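Side-chain contacts in alcohol dehydrogenase, zinc-containing (Thermotoga maritima, PDB 1VJ0), which probably works as a zinc-containing oxidoreductase of the alcohol dehydrogenase family, interconverting alcohols and carbonyl compounds: residues 76-81 with 176-181; 169-174 with 351-356; 235-238 with 243-246; 220-225 with 260-265. One frame throughout, in Å; residues are numbered along the deposited sequence. Where two conformers were deposited one is given.

Contact 1 (76-81 with 176-181)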
loop_
_atom_site.group_PDB
_atom_site.type_symbol
_atom_site.label_atom_id
_atom_site.label_comp_id
_atom_site.label_asym_id
_atom_site.label_seq_id
_atom_site.Cartn_x
_atom_site.Cartn_y
_atom_site.Cartn_z
ATOM N N GLY A 76 -7.271 0.001 35.711
ATOM C CA GLY A 76 -8.086 -0.905 34.910
ATOM C C GLY A 76 -8.446 -0.225 33.609
ATOM O O GLY A 76 -9.288 0.656 33.601
ATOM N N HIS A 77 -7.805 -0.628 32.521
ATOM C CA HIS A 77 -8.064 -0.042 31.199
ATOM C C HIS A 77 -8.669 -1.053 30.207
ATOM O O HIS A 77 -8.773 -0.784 28.996
ATOM C CB HIS A 77 -6.769 0.568 30.663
ATOM C CG HIS A 77 -5.626 -0.392 30.598
ATOM N ND1 HIS A 77 -4.728 -0.555 31.635
ATOM C CD2 HIS A 77 -5.221 -1.230 29.608
ATOM C CE1 HIS A 77 -3.835 -1.475 31.297
ATOM N NE2 HIS A 77 -4.115 -1.901 30.073
ATOM N N GLU A 78 -9.035 -2.228 30.721
ATOM C CA GLU A 78 -9.635 -3.298 29.938
ATOM C C GLU A 78 -11.024 -3.591 30.574
ATOM O O GLU A 78 -11.112 -4.176 31.673
ATOM C CB GLU A 78 -8.754 -4.565 30.064
ATOM C CG GLU A 78 -7.347 -4.485 29.430
ATOM C CD GLU A 78 -6.397 -5.643 29.815
ATOM O OE1 GLU A 78 -6.766 -6.838 29.963
ATOM O OE2 GLU A 78 -5.238 -5.351 29.984
ATOM N N GLY A 79 -12.093 -3.238 29.859
ATOM C CA GLY A 79 -13.429 -3.337 30.366
ATOM C C GLY A 79 -14.545 -3.683 29.389
ATOM O O GLY A 79 -14.469 -3.414 28.183
ATOM N N ALA A 80 -15.560 -4.339 29.922
ATOM C CA ALA A 80 -16.830 -4.552 29.212
ATOM C C ALA A 80 -17.911 -4.356 30.214
ATOM O O ALA A 80 -17.737 -4.657 31.398
ATOM C CB ALA A 80 -16.897 -5.932 28.620
ATOM N N GLY A 81 -19.042 -3.835 29.774
ATOM C CA GLY A 81 -20.157 -3.675 30.685
ATOM C C GLY A 81 -21.514 -3.360 30.043
ATOM O O GLY A 81 -21.759 -3.616 28.867
ATOM N N ALA A 176 -9.080 -8.709 25.334
ATOM C CA ALA A 176 -8.700 -8.495 23.948
ATOM C C ALA A 176 -8.383 -7.045 23.645
ATOM O O ALA A 176 -7.632 -6.734 22.712
ATOM C CB ALA A 176 -9.850 -8.905 23.041
ATOM N N MET A 177 -8.983 -6.170 24.423
ATOM C CA MET A 177 -8.965 -4.733 24.166
ATOM C C MET A 177 -7.548 -4.218 24.228
ATOM O O MET A 177 -7.200 -3.254 23.542
ATOM C CB MET A 177 -9.742 -4.002 25.259
ATOM C CG MET A 177 -11.186 -4.320 25.340
ATOM S SD MET A 177 -11.985 -3.560 23.940
ATOM C CE MET A 177 -11.750 -4.812 22.624
ATOM N N CYS A 178 -6.752 -4.821 25.093
ATOM C CA CYS A 178 -5.409 -4.357 25.238
ATOM C C CYS A 178 -4.456 -5.198 24.385
ATOM O O CYS A 178 -4.111 -4.766 23.246
ATOM C CB CYS A 178 -5.003 -4.414 26.696
ATOM S SG CYS A 178 -3.332 -3.881 26.851
ATOM N N SER A 179 -4.078 -6.382 24.909
ATOM C CA SER A 179 -3.082 -7.194 24.238
ATOM C C SER A 179 -3.526 -7.538 22.810
ATOM O O SER A 179 -2.754 -7.474 21.893
ATOM C CB SER A 179 -2.847 -8.476 25.052
ATOM O OG SER A 179 -4.098 -9.100 25.358
ATOM N N GLY A 180 -4.794 -7.844 22.619
ATOM C CA GLY A 180 -5.288 -8.217 21.306
ATOM C C GLY A 180 -5.272 -7.140 20.249
ATOM O O GLY A 180 -4.904 -7.411 19.094
ATOM N N ALA A 181 -5.615 -5.915 20.606
ATOM C CA ALA A 181 -5.568 -4.841 19.624
ATOM C C ALA A 181 -4.149 -4.391 19.273
ATOM O O ALA A 181 -3.859 -3.994 18.132
ATOM C CB ALA A 181 -6.432 -3.687 20.074
HETATM O O HOH W 1 -5.049 -8.108 27.492
#

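Contact 2 (169-174 with 351-356)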
loop_
_atom_site.group_PDB
_atom_site.type_symbol
_atom_site.label_atom_id
_atom_site.label_comp_id
_atom_site.label_asym_id
_atom_site.label_seq_id
_atom_site.Cartn_x
_atom_site.Cartn_y
_atom_site.Cartn_z
ATOM N N ASP A 169 -18.555 -13.214 24.586
ATOM C CA ASP A 169 -17.859 -13.521 25.817
ATOM C C ASP A 169 -17.173 -12.233 26.318
ATOM O O ASP A 169 -16.126 -11.837 25.841
ATOM C CB ASP A 169 -16.886 -14.684 25.594
ATOM C CG ASP A 169 -16.276 -15.199 26.881
ATOM O OD1 ASP A 169 -15.952 -14.415 27.783
ATOM O OD2 ASP A 169 -16.032 -16.389 27.061
ATOM N N LEU A 170 -17.785 -11.573 27.303
ATOM C CA LEU A 170 -17.314 -10.257 27.730
ATOM C C LEU A 170 -15.988 -10.297 28.438
ATOM O O LEU A 170 -15.210 -9.355 28.358
ATOM C CB LEU A 170 -18.337 -9.605 28.645
ATOM C CG LEU A 170 -19.723 -9.372 28.071
ATOM C CD1 LEU A 170 -20.459 -8.428 29.032
ATOM C CD2 LEU A 170 -19.652 -8.799 26.700
ATOM N N ASP A 171 -15.726 -11.391 29.128
ATOM C CA ASP A 171 -14.414 -11.615 29.718
ATOM C C ASP A 171 -13.332 -11.656 28.662
ATOM O O ASP A 171 -12.304 -11.041 28.841
ATOM C CB ASP A 171 -14.424 -12.930 30.479
ATOM C CG ASP A 171 -15.088 -12.818 31.845
ATOM O OD1 ASP A 171 -15.417 -11.688 32.292
ATOM O OD2 ASP A 171 -15.291 -13.822 32.531
ATOM N N VAL A 172 -13.561 -12.397 27.572
ATOM C CA VAL A 172 -12.576 -12.479 26.487
ATOM C C VAL A 172 -12.451 -11.118 25.819
ATOM O O VAL A 172 -11.343 -10.701 25.463
ATOM C CB VAL A 172 -12.939 -13.567 25.465
ATOM C CG1 VAL A 172 -12.054 -13.478 24.208
ATOM C CG2 VAL A 172 -12.809 -14.940 26.111
ATOM N N LEU A 173 -13.571 -10.432 25.594
ATOM C CA LEU A 173 -13.500 -9.104 24.978
ATOM C C LEU A 173 -12.708 -8.103 25.822
ATOM O O LEU A 173 -11.889 -7.353 25.293
ATOM C CB LEU A 173 -14.891 -8.526 24.696
ATOM C CG LEU A 173 -15.603 -9.250 23.559
ATOM C CD1 LEU A 173 -17.023 -8.712 23.425
ATOM C CD2 LEU A 173 -14.815 -9.102 22.260
ATOM N N ALA A 174 -12.954 -8.075 27.105
ATOM C CA ALA A 174 -12.190 -7.167 27.985
ATOM C C ALA A 174 -10.671 -7.364 27.837
ATOM O O ALA A 174 -9.911 -6.390 27.557
ATOM C CB ALA A 174 -12.625 -7.315 29.422
ATOM N N THR A 351 -6.940 -17.503 33.273
ATOM C CA THR A 351 -6.619 -18.528 34.244
ATOM C C THR A 351 -7.254 -18.296 35.574
ATOM O O THR A 351 -7.374 -19.253 36.350
ATOM C CB THR A 351 -5.110 -18.665 34.455
ATOM O OG1 THR A 351 -4.526 -17.386 34.673
ATOM C CG2 THR A 351 -4.434 -19.240 33.217
ATOM N N HIS A 352 -7.653 -17.052 35.852
ATOM C CA HIS A 352 -8.176 -16.716 37.177
ATOM C C HIS A 352 -9.287 -15.681 37.028
ATOM O O HIS A 352 -9.153 -14.740 36.250
ATOM C CB HIS A 352 -7.079 -16.095 38.008
ATOM C CG HIS A 352 -5.972 -17.047 38.360
ATOM N ND1 HIS A 352 -4.954 -17.360 37.486
ATOM C CD2 HIS A 352 -5.744 -17.769 39.482
ATOM C CE1 HIS A 352 -4.138 -18.231 38.061
ATOM N NE2 HIS A 352 -4.580 -18.476 39.282
ATOM N N ARG A 353 -10.358 -15.850 37.777
ATOM C CA ARG A 353 -11.410 -14.838 37.887
ATOM C C ARG A 353 -11.607 -14.530 39.341
ATOM O O ARG A 353 -11.892 -15.437 40.120
ATOM C CB ARG A 353 -12.725 -15.330 37.310
ATOM C CG ARG A 353 -12.653 -15.667 35.847
ATOM C CD ARG A 353 -13.884 -15.323 35.022
ATOM N NE ARG A 353 -15.118 -15.530 35.770
ATOM C CZ ARG A 353 -16.086 -14.625 35.982
ATOM N NH1 ARG A 353 -16.008 -13.402 35.487
ATOM N NH2 ARG A 353 -17.156 -14.975 36.711
ATOM N N LEU A 354 -11.410 -13.269 39.712
ATOM C CA LEU A 354 -11.493 -12.852 41.114
ATOM C C LEU A 354 -12.529 -11.777 41.283
ATOM O O LEU A 354 -12.781 -11.062 40.344
ATOM C CB LEU A 354 -10.153 -12.312 41.606
ATOM C CG LEU A 354 -9.167 -13.361 42.123
ATOM C CD1 LEU A 354 -8.897 -14.449 41.138
ATOM C CD2 LEU A 354 -7.866 -12.669 42.467
ATOM N N PRO A 355 -13.099 -11.663 42.480
ATOM C CA PRO A 355 -13.947 -10.530 42.844
ATOM C C PRO A 355 -13.174 -9.229 42.815
ATOM O O PRO A 355 -11.987 -9.202 43.168
ATOM C CB PRO A 355 -14.370 -10.821 44.286
ATOM C CG PRO A 355 -13.971 -12.146 44.594
ATOM C CD PRO A 355 -12.936 -12.606 43.597
ATOM N N LEU A 356 -13.847 -8.137 42.449
ATOM C CA LEU A 356 -13.161 -6.805 42.425
ATOM C C LEU A 356 -12.408 -6.491 43.712
ATOM O O LEU A 356 -11.291 -5.974 43.679
ATOM C CB LEU A 356 -14.174 -5.677 42.152
ATOM C CG LEU A 356 -13.688 -4.247 42.294
ATOM C CD1 LEU A 356 -12.434 -4.006 41.441
ATOM C CD2 LEU A 356 -14.861 -3.324 41.940
#

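Contact 3 (235-238 with 243-246)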
loop_
_atom_site.group_PDB
_atom_site.type_symbol
_atom_site.label_atom_id
_atom_site.label_comp_id
_atom_site.label_asym_id
_atom_site.label_seq_id
_atom_site.Cartn_x
_atom_site.Cartn_y
_atom_site.Cartn_z
ATOM N N LEU A 235 -0.244 -24.155 25.374
ATOM C CA LEU A 235 -1.401 -23.337 25.089
ATOM C C LEU A 235 -1.322 -22.780 23.667
ATOM O O LEU A 235 -2.294 -22.841 22.952
ATOM C CB LEU A 235 -1.519 -22.207 26.104
ATOM C CG LEU A 235 -2.700 -21.274 25.981
ATOM C CD1 LEU A 235 -4.004 -22.053 25.998
ATOM C CD2 LEU A 235 -2.661 -20.330 27.163
ATOM N N ALA A 236 -0.152 -22.309 23.237
ATOM C CA ALA A 236 0.006 -21.771 21.900
ATOM C C ALA A 236 -0.351 -22.811 20.857
ATOM O O ALA A 236 -1.042 -22.482 19.909
ATOM C CB ALA A 236 1.417 -21.277 21.664
ATOM N N GLU A 237 0.088 -24.055 21.048
ATOM C CA GLU A 237 -0.336 -25.167 20.174
ATOM C C GLU A 237 -1.838 -25.416 20.182
ATOM O O GLU A 237 -2.455 -25.638 19.130
ATOM C CB GLU A 237 0.361 -26.477 20.590
ATOM C CG GLU A 237 1.878 -26.449 20.322
ATOM C CD GLU A 237 2.657 -27.575 20.987
ATOM O OE1 GLU A 237 2.045 -28.384 21.725
ATOM O OE2 GLU A 237 3.899 -27.617 20.788
ATOM N N GLU A 238 -2.427 -25.416 21.364
ATOM C CA GLU A 238 -3.870 -25.584 21.479
ATOM C C GLU A 238 -4.696 -24.507 20.768
ATOM O O GLU A 238 -5.835 -24.786 20.370
ATOM C CB GLU A 238 -4.255 -25.634 22.926
ATOM C CG GLU A 238 -3.806 -26.944 23.544
ATOM C CD GLU A 238 -4.158 -27.087 24.998
ATOM O OE1 GLU A 238 -4.728 -26.124 25.581
ATOM O OE2 GLU A 238 -3.869 -28.177 25.537
ATOM N N LEU A 243 4.082 -25.054 15.374
ATOM C CA LEU A 243 5.327 -25.475 16.009
ATOM C C LEU A 243 5.611 -24.542 17.120
ATOM O O LEU A 243 5.351 -23.328 17.007
ATOM C CB LEU A 243 6.477 -25.365 15.001
ATOM C CG LEU A 243 7.881 -25.731 15.467
ATOM C CD1 LEU A 243 7.967 -27.193 15.834
ATOM C CD2 LEU A 243 8.925 -25.395 14.410
ATOM N N THR A 244 6.108 -25.087 18.206
ATOM C CA THR A 244 6.692 -24.281 19.315
ATOM C C THR A 244 8.134 -24.671 19.533
ATOM O O THR A 244 8.520 -25.791 19.282
ATOM C CB THR A 244 5.887 -24.353 20.640
ATOM O OG1 THR A 244 5.824 -25.680 21.174
ATOM C CG2 THR A 244 4.450 -23.998 20.389
ATOM N N LEU A 245 8.941 -23.702 19.926
ATOM C CA LEU A 245 10.317 -23.948 20.283
ATOM C C LEU A 245 10.624 -23.306 21.623
ATOM O O LEU A 245 10.488 -22.072 21.799
ATOM C CB LEU A 245 11.209 -23.348 19.223
ATOM C CG LEU A 245 11.025 -23.889 17.796
ATOM C CD1 LEU A 245 11.508 -22.897 16.771
ATOM C CD2 LEU A 245 11.746 -25.211 17.638
ATOM N N ASN A 246 11.022 -24.146 22.570
ATOM C CA ASN A 246 11.413 -23.706 23.877
ATOM C C ASN A 246 12.855 -23.184 23.906
ATOM O O ASN A 246 13.826 -23.964 23.805
ATOM C CB ASN A 246 11.266 -24.866 24.844
ATOM C CG ASN A 246 11.404 -24.448 26.260
ATOM O OD1 ASN A 246 12.243 -23.603 26.567
ATOM N ND2 ASN A 246 10.655 -25.115 27.173
HETATM O O HOH W 2 5.233 -28.014 18.427
#

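Contact 4 (220-225 with 260-265)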
loop_
_atom_site.group_PDB
_atom_site.type_symbol
_atom_site.label_atom_id
_atom_site.label_comp_id
_atom_site.label_asym_id
_atom_site.label_seq_id
_atom_site.Cartn_x
_atom_site.Cartn_y
_atom_site.Cartn_z
ATOM N N ALA A 220 -2.274 -17.090 7.558
ATOM C CA ALA A 220 -0.865 -17.508 7.520
ATOM C C ALA A 220 -0.765 -18.982 7.283
ATOM O O ALA A 220 -1.587 -19.760 7.779
ATOM C CB ALA A 220 -0.154 -17.178 8.814
ATOM N N GLU A 221 0.273 -19.387 6.562
ATOM C CA GLU A 221 0.460 -20.795 6.312
ATOM C C GLU A 221 1.064 -21.537 7.501
ATOM O O GLU A 221 0.622 -22.649 7.871
ATOM C CB GLU A 221 1.345 -20.992 5.084
ATOM C CG GLU A 221 1.497 -22.451 4.699
ATOM C CD GLU A 221 2.322 -22.607 3.437
ATOM O OE1 GLU A 221 1.904 -22.080 2.388
ATOM O OE2 GLU A 221 3.406 -23.221 3.506
ATOM N N ASN A 222 2.124 -20.977 8.052
ATOM C CA ASN A 222 2.780 -21.564 9.218
ATOM C C ASN A 222 2.876 -20.552 10.354
ATOM O O ASN A 222 3.221 -19.386 10.140
ATOM C CB ASN A 222 4.220 -22.003 8.884
ATOM C CG ASN A 222 4.308 -22.942 7.736
ATOM O OD1 ASN A 222 5.018 -22.680 6.745
ATOM N ND2 ASN A 222 3.638 -24.035 7.846
ATOM N N VAL A 223 2.575 -21.007 11.566
ATOM C CA VAL A 223 2.678 -20.143 12.760
ATOM C C VAL A 223 3.585 -20.834 13.786
ATOM O O VAL A 223 3.331 -22.004 14.189
ATOM C CB VAL A 223 1.297 -19.793 13.377
ATOM C CG1 VAL A 223 1.486 -19.000 14.692
ATOM C CG2 VAL A 223 0.415 -19.023 12.373
ATOM N N ILE A 224 4.699 -20.194 14.102
ATOM C CA ILE A 224 5.690 -20.776 15.028
ATOM C C ILE A 224 5.833 -19.840 16.206
ATOM O O ILE A 224 5.947 -18.615 16.012
ATOM C CB ILE A 224 7.070 -20.913 14.334
ATOM C CG1 ILE A 224 6.983 -21.899 13.160
ATOM C CG2 ILE A 224 8.206 -21.327 15.341
ATOM C CD1 ILE A 224 7.593 -21.320 11.901
ATOM N N VAL A 225 5.820 -20.407 17.422
ATOM C CA VAL A 225 6.032 -19.626 18.651
ATOM C C VAL A 225 7.323 -20.046 19.394
ATOM O O VAL A 225 7.573 -21.227 19.563
ATOM C CB VAL A 225 4.843 -19.792 19.595
ATOM C CG1 VAL A 225 5.063 -18.995 20.895
ATOM C CG2 VAL A 225 3.563 -19.329 18.894
ATOM N N MET A 260 14.433 -22.400 9.196
ATOM C CA MET A 260 14.955 -22.528 7.835
ATOM C C MET A 260 14.364 -23.768 7.114
ATOM O O MET A 260 14.007 -23.683 5.951
ATOM C CB MET A 260 16.490 -22.572 7.844
ATOM C CG MET A 260 17.217 -21.276 8.200
ATOM S SD MET A 260 16.630 -19.814 7.309
ATOM C CE MET A 260 17.094 -18.371 8.317
ATOM N N ASP A 261 14.192 -24.884 7.809
ATOM C CA ASP A 261 13.637 -26.095 7.198
ATOM C C ASP A 261 12.182 -25.897 6.692
ATOM O O ASP A 261 11.824 -26.309 5.588
ATOM C CB ASP A 261 13.670 -27.291 8.188
ATOM C CG ASP A 261 15.087 -27.822 8.441
ATOM O OD1 ASP A 261 16.039 -27.503 7.661
ATOM O OD2 ASP A 261 15.335 -28.583 9.415
ATOM N N ILE A 262 11.369 -25.267 7.506
ATOM C CA ILE A 262 10.003 -24.980 7.167
ATOM C C ILE A 262 9.860 -23.970 6.033
ATOM O O ILE A 262 8.811 -23.938 5.451
ATOM C CB ILE A 262 9.307 -24.426 8.442
ATOM C CG1 ILE A 262 9.082 -25.560 9.419
ATOM C CG2 ILE A 262 8.002 -23.718 8.192
ATOM C CD1 ILE A 262 8.719 -25.037 10.780
ATOM N N THR A 263 10.873 -23.113 5.780
ATOM C CA THR A 263 10.771 -21.994 4.827
ATOM C C THR A 263 11.744 -22.172 3.688
ATOM O O THR A 263 12.208 -21.205 3.084
ATOM C CB THR A 263 11.080 -20.660 5.527
ATOM O OG1 THR A 263 12.369 -20.755 6.148
ATOM C CG2 THR A 263 10.035 -20.334 6.648
ATOM N N HIS A 264 12.102 -23.416 3.446
ATOM C CA HIS A 264 12.979 -23.773 2.369
ATOM C C HIS A 264 14.250 -22.968 2.383
ATOM O O HIS A 264 14.752 -22.572 1.326
ATOM C CB HIS A 264 12.233 -23.675 1.017
ATOM C CG HIS A 264 11.114 -24.647 0.913
ATOM N ND1 HIS A 264 9.826 -24.337 1.297
ATOM C CD2 HIS A 264 11.091 -25.948 0.516
ATOM C CE1 HIS A 264 9.063 -25.409 1.156
ATOM N NE2 HIS A 264 9.801 -26.392 0.677
ATOM N N GLY A 265 14.782 -22.736 3.581
ATOM C CA GLY A 265 16.072 -22.140 3.701
ATOM C C GLY A 265 16.009 -20.623 3.649
ATOM O O GLY A 265 17.060 -19.978 3.683
#

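Contact 1 (76-81 with 176-181)
H77, E78 and C178 come together as ligands of one zinc ion, and the metal does most of the joining. NE2 of H77, OE2 of E78 and SG of C178 all bind it, and C55 supplies a further sulfur, completing the four-residue site. Held by one metal, the ligand atoms stand near each other: in one of its two conformers, C178 has SG 3.9 Å from NE2 of H77 and 4.0 Å from OE2 of E78. That sulfur meets the imidazole at its edge, in the ring plane, 4.9 Å from the centroid of the H77 ring.

The rest is packing. The extended chain of E78 passes beside C178, with CB of C178 3.6 Å from CG and 3.4 Å from OE2 of E78. SG of C178 stands anti to its backbone N (chi1 178°), which carries it out towards the metal.

OE1 of E78 forms a salt bridge with K373 and receives a weak bond from a water, so OE2 faces the metal and OE1 the lysine. Replacing E78 by alanine removes both oxygens and would probably leave zinc short of a ligand, K373 without its charge partner and a gap beside CB of C178.

A Cys-His-Glu-Cys zinc, separate from the four-cysteine one, is consistent with the catalytic zinc of zinc-containing alcohol dehydrogenases. The chemistry implies a metal crosslink: zinc ties the segment leading into strand 78-86, with H77 and E78, to helix 170-188, while K373, in the second shell, is likely to steady the E78 carboxylate.

Contact 2 (169-174 with 351-356)
In D171, CG stands anti to the carbonyl carbon (chi1 -79°) and sends the carboxylate from the first turn of its helix towards R353. The arginine starts the same way, CG beside its own backbone N, but then bends at chi2 and again at chi3 (-36°), which brings the guanidinium across to the aspartate. The two side chains cross at about a right angle.

A single salt bridge carries the contact, OD2 of D171 to NH1 of R353 at 3.1 Å. The planes of carboxylate and guanidinium are 37° apart and OD2 approaches obliquely, so this is not the flat, two-pronged pairing; OD1 of D171 is 3.7 Å from NH1 of R353. The bent chain also brings CD of R353 to 3.2 Å from OD2 of D171.

OD1 of D171 takes a hydrogen bond from S51, on strand 45-54, which probably limits how the carboxylate can turn. Just before the helix, D169 is the N-cap: its OD1 accepts from the N of V172 at 3.1 Å, met from above the carboxylate plane.

D171 thus has two partners, the serine on OD1 and the arginine on OD2. It lies near the N-terminus of helix 170-188, where a negative charge is likely to be favourable, while the exposed arginine, resting also on Y377, adds an ionic tie between that helix and strand 352-355 at the surface.

Contact 3 (235-238 with 243-246)
T244 reaches over to E237 from the strand, and the contact can be followed along its branches. CB already lies 3.8 Å from OE2 of E237. There the chain forks. The methyl CG2 rests against the glutamate's aliphatic part, 3.6 Å from CG of E237, with CB of A236 a looser neighbour at 4.3 Å. The hydroxyl occupies the position between backbone N and carbonyl carbon (chi1 62°), and from there OG1 donates a hydrogen bond to OE2 of E237, 2.8 Å long. It comes in from above the carboxylate, 39° out of its plane.

A water doubles the link: it donates to OE2 of E237 at 2.7 Å and accepts from the N of T244 at 3.1 Å. One glutamate oxygen therefore holds both hydroxyl and, through water, backbone. With a valine at T244 the hydroxyl is gone, and OE2 of E237 would probably be left leaning on water, its carboxylate freer to swing.

The contact joins the helix and the second strand of the beta-alpha-beta unit formed by strand 222-227, helix 230-238 and strand 243-246. A236 packs down onto V225 of the first strand, T244 also touches L233 of the helix, and strand 243-246 is outermost in its parallel sheet within the chain.

Contact 4 (220-225 with 260-265)
N222 and I262 mark the closest backbone approach, 8.2 Å between their CA atoms, where the start of a strand faces the last turn of a helix.

I262 makes the contact with both of its branches. CG2, placed anti to the backbone N, sits 3.5 Å from OD1 and 3.8 Å from CG of N222; the asparagine and isoleucine slide past each other in opposite directions, a methyl packed on an amide. The amide oxygen is hydrogen-bonded to the hydroxyl of T198, which probably sets the turn of the amide that I262 lies against. The other branch ends in CD1, which meets CD1 of I224 tip to tip at 4.0 Å. I224 gets there with chi2 at 131°, well away from a staggered value. This is plain apolar contact, and L243 touches both isoleucines from the adjacent strand.

The helix stops at I262: T263 leaves helical angles, and the O of M260 accepts from both the N of T263 and the N of G265, the latter at 2.7 Å, from opposite faces of its plane. A second subunit comes close here: E221 is hydrogen-bonded to S337 of the second subunit, and H264 packs on N94 of that subunit.

The contact lies far from the zinc sites, in the Rossmann-type coenzyme-binding domain of the family. T263 rests on T198 of strand 198-202, while helix 252-262 packs over the face of the parallel sheet, across strands 222-227 and 243-246.

In the fold
Contact 1 is the buried one, and a metal joins its parts; contact 2 lies at the surface and relies on charge. The two touch, sharing helix 170-188: the CB of E78 packs 3.3 Å from the O of A174, so the helix is tied to the same mixed sheet by zinc at one place and a salt bridge at another. Contacts 3 and 4 are partly buried and belong to the parallel sheet, through the neighbouring strands 222-227 and 243-246, with contact 3 nested inside the loop of contact 4. There contact 3 relies on a hydroxyl and a water, contact 4 on methyl groups meeting each other and an amide. Contacts 1 and 4 have centres about 31 Å apart.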